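Local coordinates for FdtA domain-containing protein (Helicobacter canadensis MIT 98-5491, PDB 7N67) that probably acts as a 3,4-ketoisomerase of the cupin fold on a dTDP-linked keto sugar, in the pathway to a formylated sugar, at residues D61-F66 with F122-K127; E77-M82 with L129-D134; S86-L91 with S99-R104; N114-M119 with D146-M151. All coordinates share one frame; numbering follows the deposited sequence.

Interaction 1 of 4, residues D61-F66 with F122-K127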
loop_
_atom_site.group_PDB
_atom_site.type_symbol
_atom_site.label_atom_id
_atom_site.label_comp_id
_atom_site.label_asym_id
_atom_site.label_seq_id
_atom_site.Cartn_x
_atom_site.Cartn_y
_atom_site.Cartn_z
ATOM N N ASP B 61 9.315 -1.918 3.709
ATOM C CA ASP B 61 9.814 -3.220 3.196
ATOM C C ASP B 61 9.856 -4.219 4.352
ATOM O O ASP B 61 10.824 -4.981 4.454
ATOM C CB ASP B 61 11.159 -3.054 2.488
ATOM C CG ASP B 61 11.015 -2.365 1.144
ATOM O OD1 ASP B 61 9.912 -2.471 0.550
ATOM O OD2 ASP B 61 11.995 -1.738 0.690
ATOM N N THR B 62 8.810 -4.240 5.171
ATOM C CA THR B 62 8.629 -5.231 6.254
ATOM C C THR B 62 8.086 -6.546 5.684
ATOM O O THR B 62 7.435 -6.521 4.609
ATOM C CB THR B 62 7.685 -4.704 7.334
ATOM O OG1 THR B 62 6.560 -4.172 6.643
ATOM C CG2 THR B 62 8.340 -3.660 8.201
ATOM N N LYS B 63 8.321 -7.628 6.438
ATOM C CA LYS B 63 8.024 -9.046 6.104
ATOM C C LYS B 63 7.403 -9.714 7.330
ATOM O O LYS B 63 7.920 -9.607 8.453
ATOM C CB LYS B 63 9.309 -9.786 5.710
ATOM C CG LYS B 63 9.569 -9.943 4.220
ATOM C CD LYS B 63 10.063 -8.688 3.529
ATOM C CE LYS B 63 11.534 -8.711 3.160
ATOM N NZ LYS B 63 12.218 -7.484 3.645
ATOM N N PRO B 64 6.284 -10.449 7.144
ATOM C CA PRO B 64 5.638 -11.173 8.238
ATOM C C PRO B 64 6.587 -12.012 9.099
ATOM O O PRO B 64 6.318 -12.124 10.262
ATOM C CB PRO B 64 4.667 -12.123 7.522
ATOM C CG PRO B 64 4.334 -11.401 6.229
ATOM C CD PRO B 64 5.568 -10.600 5.870
ATOM N N ASP B 65 7.649 -12.550 8.497
ATOM C CA ASP B 65 8.549 -13.564 9.110
ATOM C C ASP B 65 9.814 -12.890 9.677
ATOM O O ASP B 65 10.610 -13.610 10.315
ATOM C CB ASP B 65 8.830 -14.710 8.121
ATOM C CG ASP B 65 9.229 -14.322 6.691
ATOM O OD1 ASP B 65 8.842 -13.223 6.221
ATOM O OD2 ASP B 65 9.924 -15.133 6.029
ATOM N N PHE B 66 9.975 -11.568 9.522
ATOM C CA PHE B 66 11.148 -10.791 10.017
ATOM C C PHE B 66 10.700 -9.719 11.013
ATOM O O PHE B 66 10.543 -8.547 10.674
ATOM C CB PHE B 66 11.923 -10.246 8.816
ATOM C CG PHE B 66 12.662 -11.318 8.051
ATOM C CD1 PHE B 66 13.979 -11.643 8.364
ATOM C CD2 PHE B 66 12.037 -12.029 7.037
ATOM C CE1 PHE B 66 14.654 -12.641 7.670
ATOM C CE2 PHE B 66 12.716 -13.019 6.339
ATOM C CZ PHE B 66 14.016 -13.335 6.667
ATOM N N PHE B 122 4.118 -8.244 10.765
ATOM C CA PHE B 122 4.029 -7.147 9.784
ATOM C C PHE B 122 3.362 -7.729 8.550
ATOM O O PHE B 122 3.835 -8.760 8.089
ATOM C CB PHE B 122 5.406 -6.615 9.391
ATOM C CG PHE B 122 5.972 -5.562 10.305
ATOM C CD1 PHE B 122 7.089 -5.828 11.087
ATOM C CD2 PHE B 122 5.402 -4.296 10.359
ATOM C CE1 PHE B 122 7.615 -4.849 11.911
ATOM C CE2 PHE B 122 5.925 -3.324 11.191
ATOM C CZ PHE B 122 7.027 -3.600 11.965
ATOM N N SER B 123 2.334 -7.082 8.014
ATOM C CA SER B 123 1.864 -7.399 6.647
ATOM C C SER B 123 2.977 -7.003 5.675
ATOM O O SER B 123 3.768 -6.110 5.987
ATOM C CB SER B 123 0.549 -6.751 6.317
ATOM O OG SER B 123 0.583 -5.367 6.569
ATOM N N TYR B 124 3.036 -7.660 4.532
ATOM C CA TYR B 124 4.149 -7.504 3.575
ATOM C C TYR B 124 4.137 -6.066 3.036
ATOM O O TYR B 124 3.098 -5.595 2.500
ATOM C CB TYR B 124 4.063 -8.579 2.499
ATOM C CG TYR B 124 5.283 -8.633 1.631
ATOM C CD1 TYR B 124 6.315 -9.522 1.913
ATOM C CD2 TYR B 124 5.429 -7.750 0.576
ATOM C CE1 TYR B 124 7.461 -9.559 1.135
ATOM C CE2 TYR B 124 6.567 -7.769 -0.209
ATOM C CZ TYR B 124 7.571 -8.685 0.067
ATOM O OH TYR B 124 8.683 -8.709 -0.708
ATOM N N GLY B 125 5.261 -5.370 3.243
ATOM C CA GLY B 125 5.458 -3.971 2.834
ATOM C C GLY B 125 4.769 -2.982 3.764
ATOM O O GLY B 125 4.721 -1.809 3.383
ATOM N N ALA B 126 4.286 -3.421 4.938
ATOM C CA ALA B 126 3.658 -2.569 5.973
ATOM C C ALA B 126 4.653 -1.490 6.421
ATOM O O ALA B 126 5.871 -1.774 6.493
ATOM C CB ALA B 126 3.211 -3.387 7.154
ATOM N N LYS B 127 4.130 -0.304 6.737
ATOM C CA LYS B 127 4.912 0.911 7.041
ATOM C C LYS B 127 4.489 1.421 8.411
ATOM O O LYS B 127 3.258 1.516 8.656
ATOM C CB LYS B 127 4.669 1.927 5.928
ATOM C CG LYS B 127 4.832 1.315 4.549
ATOM C CD LYS B 127 4.840 2.313 3.399
ATOM C CE LYS B 127 4.969 1.631 2.046
ATOM N NZ LYS B 127 3.999 0.510 1.918
HETATM O O HOH W 1 6.910 -1.094 2.190
HETATM O O HOH W 2 7.125 -9.377 11.326
#

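Interaction 2 of 4, residues E77-M82 with L129-D134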
loop_
_atom_site.group_PDB
_atom_site.type_symbol
_atom_site.label_atom_id
_atom_site.label_comp_id
_atom_site.label_asym_id
_atom_site.label_seq_id
_atom_site.Cartn_x
_atom_site.Cartn_y
_atom_site.Cartn_z
ATOM N N GLU B 77 10.229 8.388 25.217
ATOM C CA GLU B 77 8.779 8.126 25.013
ATOM C C GLU B 77 8.555 8.134 23.500
ATOM O O GLU B 77 9.285 8.866 22.815
ATOM C CB GLU B 77 7.926 9.136 25.778
ATOM C CG GLU B 77 8.095 9.071 27.283
ATOM C CD GLU B 77 7.107 9.903 28.088
ATOM O OE1 GLU B 77 6.838 9.535 29.239
ATOM O OE2 GLU B 77 6.613 10.920 27.579
ATOM N N GLN B 78 7.674 7.275 22.985
ATOM C CA GLN B 78 7.397 7.160 21.527
ATOM C C GLN B 78 5.883 7.132 21.307
ATOM O O GLN B 78 5.160 6.740 22.243
ATOM C CB GLN B 78 8.043 5.905 20.942
ATOM C CG GLN B 78 9.566 5.959 20.866
ATOM C CD GLN B 78 10.093 4.771 20.100
ATOM O OE1 GLN B 78 9.404 3.776 19.929
ATOM N NE2 GLN B 78 11.314 4.857 19.606
ATOM N N VAL B 79 5.430 7.542 20.115
ATOM C CA VAL B 79 4.051 7.271 19.609
ATOM C C VAL B 79 4.154 6.543 18.261
ATOM O O VAL B 79 4.778 7.092 17.344
ATOM C CB VAL B 79 3.224 8.561 19.504
ATOM C CG1 VAL B 79 1.975 8.369 18.657
ATOM C CG2 VAL B 79 2.853 9.085 20.872
ATOM N N LEU B 80 3.533 5.364 18.164
ATOM C CA LEU B 80 3.583 4.461 16.980
ATOM C C LEU B 80 2.298 4.628 16.177
ATOM O O LEU B 80 1.226 4.684 16.789
ATOM C CB LEU B 80 3.722 3.010 17.450
ATOM C CG LEU B 80 5.146 2.512 17.645
ATOM C CD1 LEU B 80 5.856 3.307 18.721
ATOM C CD2 LEU B 80 5.143 1.028 17.965
ATOM N N ILE B 81 2.420 4.713 14.859
ATOM C CA ILE B 81 1.269 4.775 13.914
ATOM C C ILE B 81 1.577 3.870 12.720
ATOM O O ILE B 81 2.606 4.105 12.075
ATOM C CB ILE B 81 1.054 6.228 13.483
ATOM C CG1 ILE B 81 0.937 7.132 14.714
ATOM C CG2 ILE B 81 -0.153 6.322 12.563
ATOM C CD1 ILE B 81 0.972 8.597 14.415
ATOM N N MET B 82 0.758 2.841 12.483
ATOM C CA MET B 82 0.813 2.047 11.222
ATOM C C MET B 82 0.164 2.858 10.109
ATOM O O MET B 82 -1.073 2.899 10.050
ATOM C CB MET B 82 0.075 0.710 11.330
ATOM C CG MET B 82 0.775 -0.265 12.238
ATOM S SD MET B 82 2.496 -0.546 11.754
ATOM C CE MET B 82 2.246 -1.417 10.209
ATOM N N LEU B 129 5.177 4.521 11.288
ATOM C CA LEU B 129 5.711 5.861 11.636
ATOM C C LEU B 129 5.901 5.910 13.146
ATOM O O LEU B 129 5.016 5.398 13.861
ATOM C CB LEU B 129 4.726 6.936 11.165
ATOM C CG LEU B 129 5.111 8.366 11.528
ATOM C CD1 LEU B 129 6.410 8.782 10.844
ATOM C CD2 LEU B 129 3.976 9.315 11.180
ATOM N N VAL B 130 7.015 6.479 13.609
ATOM C CA VAL B 130 7.309 6.632 15.067
ATOM C C VAL B 130 7.657 8.095 15.352
ATOM O O VAL B 130 8.632 8.617 14.769
ATOM C CB VAL B 130 8.432 5.685 15.537
ATOM C CG1 VAL B 130 8.686 5.815 17.034
ATOM C CG2 VAL B 130 8.129 4.235 15.192
ATOM N N LEU B 131 6.863 8.728 16.200
ATOM C CA LEU B 131 7.145 10.069 16.765
ATOM C C LEU B 131 7.915 9.841 18.065
ATOM O O LEU B 131 7.370 9.128 18.943
ATOM C CB LEU B 131 5.808 10.773 17.015
ATOM C CG LEU B 131 5.125 11.433 15.808
ATOM C CD1 LEU B 131 5.549 10.835 14.482
ATOM C CD2 LEU B 131 3.620 11.356 15.942
ATOM N N ALA B 132 9.143 10.355 18.167
ATOM C CA ALA B 132 10.036 10.145 19.332
ATOM C C ALA B 132 10.289 11.467 20.071
ATOM O O ALA B 132 10.414 12.510 19.386
ATOM C CB ALA B 132 11.328 9.500 18.879
ATOM N N SER B 133 10.454 11.364 21.403
ATOM C CA SER B 133 10.583 12.460 22.401
ATOM C C SER B 133 12.005 13.024 22.466
ATOM O O SER B 133 12.195 13.998 23.214
ATOM C CB SER B 133 10.159 11.981 23.781
ATOM O OG SER B 133 11.127 11.090 24.359
ATOM N N ASP B 134 12.977 12.449 21.752
ATOM C CA ASP B 134 14.399 12.853 21.883
ATOM C C ASP B 134 15.232 12.312 20.719
ATOM O O ASP B 134 14.752 11.421 20.003
ATOM C CB ASP B 134 14.967 12.363 23.215
ATOM C CG ASP B 134 16.077 13.229 23.793
ATOM O OD1 ASP B 134 16.550 14.162 23.105
ATOM O OD2 ASP B 134 16.448 12.961 24.933
#

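Interaction 3 of 4, residues S86-L91 with S99-R104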
loop_
_atom_site.group_PDB
_atom_site.type_symbol
_atom_site.label_atom_id
_atom_site.label_comp_id
_atom_site.label_asym_id
_atom_site.label_seq_id
_atom_site.Cartn_x
_atom_site.Cartn_y
_atom_site.Cartn_z
ATOM N N SER B 86 -0.608 -3.734 8.654
ATOM C CA SER B 86 -0.819 -4.113 10.065
ATOM C C SER B 86 0.495 -4.595 10.640
ATOM O O SER B 86 1.346 -5.149 9.884
ATOM C CB SER B 86 -1.864 -5.203 10.202
ATOM O OG SER B 86 -1.417 -6.432 9.626
ATOM N N CYS B 87 0.611 -4.484 11.951
ATOM C CA CYS B 87 1.549 -5.339 12.694
ATOM C C CYS B 87 1.044 -5.544 14.119
ATOM O O CYS B 87 0.042 -4.919 14.500
ATOM C CB CYS B 87 2.960 -4.777 12.609
ATOM S SG CYS B 87 3.403 -3.730 14.005
ATOM N N GLU B 88 1.678 -6.474 14.825
ATOM C CA GLU B 88 1.375 -6.782 16.236
ATOM C C GLU B 88 2.476 -6.178 17.107
ATOM O O GLU B 88 3.604 -6.705 17.081
ATOM C CB GLU B 88 1.244 -8.291 16.424
ATOM C CG GLU B 88 0.718 -8.640 17.796
ATOM C CD GLU B 88 0.707 -10.124 18.089
ATOM O OE1 GLU B 88 0.663 -10.486 19.286
ATOM O OE2 GLU B 88 0.757 -10.907 17.119
ATOM N N ILE B 89 2.150 -5.124 17.855
ATOM C CA ILE B 89 3.060 -4.553 18.894
ATOM C C ILE B 89 2.956 -5.429 20.137
ATOM O O ILE B 89 1.832 -5.623 20.601
ATOM C CB ILE B 89 2.751 -3.084 19.236
ATOM C CG1 ILE B 89 2.522 -2.215 17.995
ATOM C CG2 ILE B 89 3.859 -2.528 20.117
ATOM C CD1 ILE B 89 3.632 -2.282 16.989
ATOM N N VAL B 90 4.094 -5.921 20.636
ATOM C CA VAL B 90 4.180 -6.726 21.890
ATOM C C VAL B 90 4.992 -5.929 22.914
ATOM O O VAL B 90 6.177 -5.638 22.659
ATOM C CB VAL B 90 4.788 -8.126 21.671
ATOM C CG1 VAL B 90 4.631 -8.990 22.914
ATOM C CG2 VAL B 90 4.193 -8.830 20.462
ATOM N N LEU B 91 4.349 -5.650 24.045
ATOM C CA LEU B 91 4.785 -4.729 25.117
ATOM C C LEU B 91 5.027 -5.537 26.392
ATOM O O LEU B 91 4.183 -6.384 26.759
ATOM C CB LEU B 91 3.682 -3.697 25.360
ATOM C CG LEU B 91 3.428 -2.708 24.226
ATOM C CD1 LEU B 91 2.457 -1.631 24.693
ATOM C CD2 LEU B 91 4.737 -2.096 23.722
ATOM N N SER B 99 -0.247 -7.765 23.807
ATOM C CA SER B 99 -0.324 -7.573 22.337
ATOM C C SER B 99 -1.275 -6.418 22.028
ATOM O O SER B 99 -2.361 -6.385 22.614
ATOM C CB SER B 99 -0.737 -8.828 21.654
ATOM O OG SER B 99 0.406 -9.649 21.473
ATOM N N ILE B 100 -0.854 -5.467 21.195
ATOM C CA ILE B 100 -1.759 -4.427 20.619
ATOM C C ILE B 100 -1.629 -4.495 19.107
ATOM O O ILE B 100 -0.513 -4.290 18.592
ATOM C CB ILE B 100 -1.459 -3.020 21.151
ATOM C CG1 ILE B 100 -1.699 -2.949 22.659
ATOM C CG2 ILE B 100 -2.288 -1.980 20.413
ATOM C CD1 ILE B 100 -0.562 -2.307 23.406
ATOM N N ILE B 101 -2.725 -4.799 18.430
ATOM C CA ILE B 101 -2.754 -4.819 16.943
ATOM C C ILE B 101 -3.016 -3.395 16.476
ATOM O O ILE B 101 -4.012 -2.826 16.920
ATOM C CB ILE B 101 -3.797 -5.810 16.398
ATOM C CG1 ILE B 101 -3.313 -7.248 16.587
ATOM C CG2 ILE B 101 -4.101 -5.490 14.943
ATOM C CD1 ILE B 101 -4.278 -8.131 17.338
ATOM N N LEU B 102 -2.110 -2.869 15.648
ATOM C CA LEU B 102 -2.316 -1.641 14.855
ATOM C C LEU B 102 -2.538 -2.060 13.400
ATOM O O LEU B 102 -1.638 -2.709 12.828
ATOM C CB LEU B 102 -1.093 -0.742 15.005
ATOM C CG LEU B 102 -0.766 -0.285 16.423
ATOM C CD1 LEU B 102 0.502 0.569 16.414
ATOM C CD2 LEU B 102 -1.924 0.466 17.065
ATOM N N ASN B 103 -3.704 -1.714 12.841
ATOM C CA ASN B 103 -4.083 -2.058 11.450
ATOM C C ASN B 103 -4.832 -0.912 10.779
ATOM O O ASN B 103 -5.367 -1.163 9.687
ATOM C CB ASN B 103 -4.903 -3.346 11.382
ATOM C CG ASN B 103 -6.131 -3.355 12.268
ATOM O OD1 ASN B 103 -6.644 -4.425 12.591
ATOM N ND2 ASN B 103 -6.591 -2.187 12.686
ATOM N N ARG B 104 -4.871 0.290 11.361
ATOM C CA ARG B 104 -5.469 1.459 10.670
ATOM C C ARG B 104 -4.648 2.697 10.986
ATOM O O ARG B 104 -4.002 2.776 12.019
ATOM C CB ARG B 104 -6.957 1.643 10.993
ATOM C CG ARG B 104 -7.393 1.484 12.447
ATOM C CD ARG B 104 -8.917 1.544 12.577
ATOM N NE ARG B 104 -9.544 2.437 11.584
ATOM C CZ ARG B 104 -10.761 2.288 11.014
ATOM N NH1 ARG B 104 -11.187 3.168 10.124
ATOM N NH2 ARG B 104 -11.552 1.266 11.302
#

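Interaction 4 of 4, residues N114-M119 with D146-M151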
loop_
_atom_site.group_PDB
_atom_site.type_symbol
_atom_site.label_atom_id
_atom_site.label_comp_id
_atom_site.label_asym_id
_atom_site.label_seq_id
_atom_site.Cartn_x
_atom_site.Cartn_y
_atom_site.Cartn_z
ATOM N N ASN B 114 10.772 2.707 30.339
ATOM C CA ASN B 114 11.064 1.378 30.920
ATOM C C ASN B 114 10.063 0.377 30.329
ATOM O O ASN B 114 9.463 -0.385 31.112
ATOM C CB ASN B 114 10.987 1.413 32.455
ATOM C CG ASN B 114 11.867 2.478 33.076
ATOM O OD1 ASN B 114 11.415 3.235 33.932
ATOM N ND2 ASN B 114 13.114 2.557 32.651
ATOM N N MET B 115 9.863 0.425 29.004
ATOM C CA MET B 115 8.979 -0.499 28.246
ATOM C C MET B 115 9.798 -1.228 27.182
ATOM O O MET B 115 10.326 -0.567 26.280
ATOM C CB MET B 115 7.842 0.264 27.563
ATOM C CG MET B 115 6.709 0.656 28.498
ATOM S SD MET B 115 5.632 -0.727 28.945
ATOM C CE MET B 115 4.894 -1.114 27.363
ATOM N N TRP B 116 9.926 -2.544 27.307
ATOM C CA TRP B 116 10.412 -3.436 26.229
ATOM C C TRP B 116 9.299 -3.552 25.196
ATOM O O TRP B 116 8.111 -3.625 25.616
ATOM C CB TRP B 116 10.782 -4.807 26.798
ATOM C CG TRP B 116 11.323 -5.774 25.794
ATOM C CD1 TRP B 116 10.608 -6.675 25.066
ATOM C CD2 TRP B 116 12.702 -5.957 25.423
ATOM N NE1 TRP B 116 11.443 -7.394 24.253
ATOM C CE2 TRP B 116 12.735 -6.974 24.449
ATOM C CE3 TRP B 116 13.901 -5.351 25.798
ATOM C CZ2 TRP B 116 13.925 -7.429 23.887
ATOM C CZ3 TRP B 116 15.078 -5.790 25.231
ATOM C CH2 TRP B 116 15.086 -6.809 24.281
ATOM N N ARG B 117 9.653 -3.539 23.914
ATOM C CA ARG B 117 8.642 -3.618 22.830
ATOM C C ARG B 117 9.229 -4.422 21.672
ATOM O O ARG B 117 10.464 -4.352 21.446
ATOM C CB ARG B 117 8.124 -2.236 22.402
ATOM C CG ARG B 117 8.962 -1.483 21.376
ATOM C CD ARG B 117 10.324 -1.045 21.909
ATOM N NE ARG B 117 10.209 -0.250 23.129
ATOM C CZ ARG B 117 9.925 1.054 23.162
ATOM N NH1 ARG B 117 9.727 1.722 22.034
ATOM N NH2 ARG B 117 9.826 1.688 24.318
ATOM N N GLU B 118 8.356 -5.195 21.024
ATOM C CA GLU B 118 8.623 -5.866 19.732
ATOM C C GLU B 118 7.468 -5.544 18.772
ATOM O O GLU B 118 6.375 -5.191 19.235
ATOM C CB GLU B 118 8.789 -7.376 19.940
ATOM C CG GLU B 118 9.527 -7.724 21.212
ATOM C CD GLU B 118 9.939 -9.177 21.345
ATOM O OE1 GLU B 118 9.569 -9.975 20.469
ATOM O OE2 GLU B 118 10.621 -9.502 22.343
ATOM N N MET B 119 7.712 -5.676 17.477
ATOM C CA MET B 119 6.668 -5.494 16.460
ATOM C C MET B 119 6.820 -6.627 15.452
ATOM O O MET B 119 7.850 -6.700 14.776
ATOM C CB MET B 119 6.718 -4.108 15.797
ATOM C CG MET B 119 8.091 -3.460 15.674
ATOM S SD MET B 119 8.824 -2.727 17.191
ATOM C CE MET B 119 7.868 -1.235 17.463
ATOM N N ASP B 146 17.242 -9.822 29.197
ATOM C CA ASP B 146 17.764 -10.189 30.546
ATOM C C ASP B 146 18.310 -8.914 31.225
ATOM O O ASP B 146 17.959 -8.668 32.415
ATOM C CB ASP B 146 18.782 -11.336 30.451
ATOM C CG ASP B 146 18.204 -12.679 30.022
ATOM O OD1 ASP B 146 17.186 -13.114 30.581
ATOM O OD2 ASP B 146 18.786 -13.295 29.151
ATOM N N GLU B 147 19.100 -8.124 30.479
ATOM C CA GLU B 147 19.588 -6.765 30.844
ATOM C C GLU B 147 18.399 -5.882 31.259
ATOM O O GLU B 147 18.502 -5.181 32.309
ATOM C CB GLU B 147 20.360 -6.188 29.654
ATOM C CG GLU B 147 21.314 -5.052 29.996
ATOM C CD GLU B 147 21.937 -4.351 28.788
ATOM O OE1 GLU B 147 22.666 -3.352 28.996
ATOM O OE2 GLU B 147 21.700 -4.800 27.633
ATOM N N PHE B 148 17.295 -5.928 30.503
ATOM C CA PHE B 148 16.075 -5.124 30.785
ATOM C C PHE B 148 15.484 -5.550 32.137
ATOM O O PHE B 148 15.076 -4.694 32.933
ATOM C CB PHE B 148 15.053 -5.235 29.642
ATOM C CG PHE B 148 13.716 -4.611 29.955
ATOM C CD1 PHE B 148 13.591 -3.241 30.115
ATOM C CD2 PHE B 148 12.591 -5.389 30.150
ATOM C CE1 PHE B 148 12.370 -2.673 30.449
ATOM C CE2 PHE B 148 11.369 -4.815 30.467
ATOM C CZ PHE B 148 11.259 -3.460 30.611
ATOM N N LEU B 149 15.424 -6.849 32.425
ATOM C CA LEU B 149 14.791 -7.329 33.689
ATOM C C LEU B 149 15.657 -6.899 34.883
ATOM O O LEU B 149 15.104 -6.315 35.864
ATOM C CB LEU B 149 14.576 -8.847 33.618
ATOM C CG LEU B 149 13.509 -9.304 32.624
ATOM C CD1 LEU B 149 13.484 -10.813 32.513
ATOM C CD2 LEU B 149 12.121 -8.780 32.995
ATOM N N ARG B 150 16.972 -7.107 34.777
ATOM C CA ARG B 150 17.953 -6.601 35.776
ATOM C C ARG B 150 17.699 -5.106 36.033
ATOM O O ARG B 150 17.537 -4.740 37.221
ATOM C CB ARG B 150 19.380 -6.891 35.305
ATOM C CG ARG B 150 19.760 -8.357 35.423
ATOM C CD ARG B 150 21.249 -8.558 35.319
ATOM N NE ARG B 150 21.665 -8.423 33.939
ATOM C CZ ARG B 150 21.689 -9.411 33.052
ATOM N NH1 ARG B 150 22.112 -9.178 31.817
ATOM N NH2 ARG B 150 21.294 -10.626 33.393
ATOM N N MET B 151 17.628 -4.288 34.970
ATOM C CA MET B 151 17.354 -2.819 35.050
ATOM C C MET B 151 16.038 -2.572 35.796
ATOM O O MET B 151 16.020 -1.696 36.668
ATOM C CB MET B 151 17.298 -2.174 33.661
ATOM C CG MET B 151 17.260 -0.651 33.681
ATOM S SD MET B 151 15.589 0.049 33.918
ATOM C CE MET B 151 14.834 -0.336 32.338
#

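Interaction 1 of 4, residues D61-F66 with F122-K127
The ring of F122 carries T62 on one face: methyl CG2 stands 3.6 Å from the ring centroid, only 7° off the normal, a CH-pi contact. The F122 side chain also lies about 4 Å from that of the dTDP-binding R68. The ring of Y124 has the carbonyl O of T62 over one face, offset toward the rim, and P64 CD at its edge; K63 runs beside it, its CD 3.6 Å from Y124 CE1. T62 holds OG1 between the backbone N and the carbonyl carbon (chi1 47°), which leaves CG2 beside the N and facing F122; OG1 donates to the carbonyl of A126, at a modelled separation so short that its value is doubtful. T62 O accepts from G125 N at 2.8 Å in a nearly straight bond (175°). Two waters add bridges, one from D61 N to G125 O and the other from K63 O to F122 N. Both segments turn here, K63 to F66 as type I and S123 to A126 as type II. At the far end of Y124, OH bonds to D61 of the fourth subunit. One buried threonine thus joins two loops of the cupin, its carbonyl gripped by G125 N and its methyl seated on F122.

Interaction 2 of 4, residues E77-M82 with L129-D134
Q78 and V130 meet obliquely on one face of a strand pair: the amide end of Q78 lies against methyl CG1 of V130, with CD 3.5 Å from CG1. Q78 is extended beyond CG (chi2 -172°), which carries its amide out from the sheet and along V130 CG1, and its NE2 goes on to a hydrogen bond with Y57 OH. L80 follows on the same face, side by side with V130 and pointing the same way, its CD1 4.1 Å from V130 CG1. On the other face V79 and L131 sit opposite one another, as do I81 and L129. There I81 also reaches diagonally, its CD1 lying 4.1 Å from L131 CD2. These pairings belong to the antiparallel strands 78-84 and 127-132, neighbours in the six-stranded sheet of a cupin beta-barrel; the two short strand segments run at 164° to each other. V79 with L131 and I81 with L129 are hydrogen-bonded pairs, each closed by two backbone N-H···O bonds, while Q78 with A132 and L80 with V130 are non-hydrogen-bonded pairs. Beyond the strand end a side chain continues the pairing: S133 OG accepts from E77 N at 3.0 Å, and S133 N in turn donates to E77 O. The face bearing Q78 looks toward the nucleotide site, the Q78 side chain being about 6 Å from the bound thymidine diphosphate. On the other face I81, L129 and L131 pack against Y58, M83 and I56 of the second subunit, respectively.

Interaction 3 of 4, residues S86-L91 with S99-R104
E88 and S99 make the polar side-chain contact of this pair of strands. With CG placed anti to the backbone N (chi1 -171°) and the chain extended beyond it, E88 brings OE1 to the hydroxyl of S99, which donates to it; the modelled separation is very short and its exact value doubtful. The same carboxylate forms a salt bridge with R120 and a hydrogen bond with N121, which would be expected to spread its negative charge over several donors. Backbone bonds come next: C87 with L102 and I89 with I100 are hydrogen-bonded antiparallel pairs, linked by two bonds each, I100 N to I89 O being 2.8 Å long and nearly straight at 172°. Apolar contacts fill the face that bears I89, I100 and L102. There I89 CG1 lies 3.8 Å from L102 CD1, the two side chains crossing at a slant, while L91 and I100 meet through their CD1 methyls. The arrangement is a beta hairpin of strands 87-92 and 98-102, the latter outermost in its sheet within this chain. Strand 116-120 flanks 87-92 on its other side, and the apolar face packs on strands 78-84 and 107-111 of the second sheet across the cupin core.

Interaction 4 of 4, residues N114-M119 with D146-M151
F148 reaches from the helix to W116 and the loop before it, and its side chain can be followed outward atom by atom. CB lies 4.0 Å from CE3 of the W116 indole. The chi1 of 171° swings the ring away from its own backbone N, toward strand 116-120. Along one side of the ring, CD2 and then CE2 run under W116 CB, with CE2 at 3.7 Å; this methylene sits over the face, offset toward the rim, in a CH-pi contact. At the tip, CZ comes 3.7 Å from W116 N and 3.6 Å from N114 O, and this carbonyl oxygen lies at the ring edge, in its plane. CE1, on the other side, also borders the N114 carbonyl. The five-membered ring of W116 and the ring of F148 are inclined, their planes at 38°. One helical turn farther on, M151 crosses N114 at about a right angle and puts methyl CE 3.4 Å from N114 ND2. Within the strand W116 NE1 donates to E118 OE2 in a straight bond (179°), which fixes the rotation of the indole, and Y145 meets W116 edge-to-face. R117 grips M115 O side-on through NE and NH2. Helix 145-152 is thereby packed against the start of strand 116-120 and the short strand 141-142, with the W116 side chain about 5 Å from that of H71 and 6 Å from that of R143, both dTDP-binding. No hydrogen bond crosses between the segments: the join is apolar and aromatic, with the partly negative N114 oxygen set against the ring's C-H edge, an arrangement that is probably favourable electrostatically.

Overall arrangement
The four contacts belong to one cupin domain, two of them strand pairs in its two sheets. Interaction 2, its centre about 5 Å from that of the chain, lies in the six-stranded sheet; interaction 3, about 14 Å away centre to centre, lies in the five-stranded one, L80 and M82 packing on I89 and L102. Interaction 4 shares that second sheet and adds the C-terminal helix. Interaction 1, about 12 Å from interaction 3 centre to centre, joins the loop after strand 55-60 to that before 127-132. Along the chain interaction 3 falls between the segments of interactions 1 and 2; interaction 4 opens later, alternating with interactions 1 and 2. Interactions 1 and 3 meet the third subunit, tying barrel to tetramer.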